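Local coordinates for dihydrodipicolinate synthase (Bacillus clausii KSM-K16, PDB 3E96), which probably catalyses the lysine-pathway condensation of pyruvate with aspartate semialdehyde, as a Schiff-base-forming lyase of the DapA family, at the interface of chains A and B. Numbering follows the deposited sequence. Chains: chain A/B, Dihydrodipicolinate synthase.

The interface of chains A and B. Residues chain A 55-56, 145, 257, 260-261; chain B 118-119.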
# COMPACT_ATOMS: atom_id res chain seq x y z
N ASN A 55 -5.57 -10.52 -4.00
CA ASN A 55 -4.96 -10.35 -2.68
C ASN A 55 -4.72 -11.69 -1.98
O ASN A 55 -3.74 -11.84 -1.24
CB ASN A 55 -5.83 -9.43 -1.81
CG ASN A 55 -5.47 -7.95 -1.98
OD1 ASN A 55 -6.30 -7.07 -1.76
ND2 ASN A 55 -4.22 -7.68 -2.35
N THR A 56 -5.58 -12.67 -2.22
CA THR A 56 -5.42 -13.98 -1.60
C THR A 56 -4.18 -14.67 -2.20
O THR A 56 -3.62 -15.59 -1.60
CB THR A 56 -6.66 -14.87 -1.83
OG1 THR A 56 -7.84 -14.13 -1.53
CG2 THR A 56 -6.61 -16.10 -0.92
N LYS A 145 -12.01 -0.40 -1.89
CA LYS A 145 -12.03 -0.73 -0.47
C LYS A 145 -11.67 0.35 0.55
O LYS A 145 -11.57 0.04 1.74
CB LYS A 145 -11.13 -1.94 -0.22
CG LYS A 145 -9.65 -1.64 -0.35
CD LYS A 145 -8.85 -2.82 0.21
CE LYS A 145 -7.37 -2.51 0.30
NZ LYS A 145 -6.64 -3.67 0.89
N GLN A 257 -6.82 -8.66 9.60
CA GLN A 257 -6.68 -9.44 8.36
C GLN A 257 -5.29 -10.04 8.13
O GLN A 257 -5.04 -10.61 7.07
CB GLN A 257 -7.07 -8.61 7.13
CG GLN A 257 -8.56 -8.27 7.02
CD GLN A 257 -9.46 -9.49 7.02
OE1 GLN A 257 -9.19 -10.49 6.35
NE2 GLN A 257 -10.56 -9.41 7.76
N ASN A 260 -5.40 -13.57 7.02
CA ASN A 260 -6.17 -13.86 5.81
C ASN A 260 -5.70 -15.00 4.92
O ASN A 260 -6.50 -15.85 4.55
CB ASN A 260 -6.32 -12.58 4.98
CG ASN A 260 -7.31 -12.75 3.85
OD1 ASN A 260 -7.04 -13.43 2.87
ND2 ASN A 260 -8.48 -12.14 4.00
N VAL A 261 -4.42 -15.02 4.57
CA VAL A 261 -3.93 -16.08 3.70
C VAL A 261 -3.28 -17.24 4.47
O VAL A 261 -3.47 -18.40 4.12
CB VAL A 261 -2.92 -15.53 2.65
CG1 VAL A 261 -2.41 -16.65 1.76
CG2 VAL A 261 -3.61 -14.46 1.79
N PRO B 118 -1.73 -5.82 2.23
CA PRO B 118 -2.92 -5.67 3.08
C PRO B 118 -2.90 -6.60 4.29
O PRO B 118 -3.57 -6.35 5.29
CB PRO B 118 -4.07 -5.97 2.13
CG PRO B 118 -3.46 -6.92 1.15
CD PRO B 118 -2.12 -6.29 0.89
N TYR B 119 -2.14 -7.69 4.18
CA TYR B 119 -2.05 -8.64 5.28
C TYR B 119 -0.63 -8.67 5.84
O TYR B 119 0.32 -9.01 5.12
CB TYR B 119 -2.45 -10.05 4.82
CG TYR B 119 -3.64 -10.08 3.88
CD1 TYR B 119 -4.79 -9.35 4.15
CD2 TYR B 119 -3.60 -10.84 2.71
CE1 TYR B 119 -5.88 -9.37 3.27
CE2 TYR B 119 -4.67 -10.87 1.83
CZ TYR B 119 -5.80 -10.13 2.11
OH TYR B 119 -6.86 -10.16 1.23
O HOH W 1 -7.67 -12.49 0.66
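Chain B reaches into chain A with the pair B:Pro118 and B:Tyr119, whose aromatic ring enters a pocket walled by A:Asn55, A:Gln257, A:Asn260 and A:Val261. Tyrosine suits this place by joining a flat apolar ring to a polar tip. Over one face lies the side chain of A:Asn260, its carboxamide tilted 3° from the ring plane; CB sits above the ring centre, 3.6 Å from the centroid, as a CH-pi contact, and the amide carbon CG stacks 3.5 Å from CZ of B:Tyr119. Asparagine's short, planar end can lie flush on an aromatic face. The opposite face is covered within chain B by CG of the compact B:Pro118 ring, which also lies 3.7 Å from ND2 of A:Asn55. At the rim, the backbone carbonyl O of A:Gln257 comes 3.2 Å from CD1 of B:Tyr119, and valine's branching lets methyl CG2 of A:Val261 meet CD2 of B:Tyr119. CB of A:Asn55 lies 3.3 Å from the phenol OH of B:Tyr119. The long, extended chain of A:Lys145 crosses B:Pro118 at about a right angle, bringing NZ near CB of B:Pro118.

No direct hydrogen bond joins the two chains here; a water does so instead. The phenol OH of B:Tyr119 lies 2.5 Å from this water, which also meets the hydroxyl OG1 of A:Thr56 and OD1 of A:Asn260. A:Thr56 probably binds pyruvate, and the patch centre lies about 7 Å from A:Tyr143, the likely proton donor/acceptor, so chain B probably helps to line the active site. A phenylalanine here in place of B:Tyr119 would lack the hydroxyl and would probably lose chain B's water-mediated link to A:Thr56 and A:Asn260.

Further out, A:Gln257 fixes the stacked amide. A:Asn260 has CG anti to its backbone N (chi1 -169°), and the A:Gln257 chain, long enough to bend at chi2, brings its carbonyl OE1 into the A:Asn260 amide plane, where ND2 of A:Asn260 donates a nearly straight 3.0 Å hydrogen bond to OE1 of A:Gln257, 174° at the hydrogen.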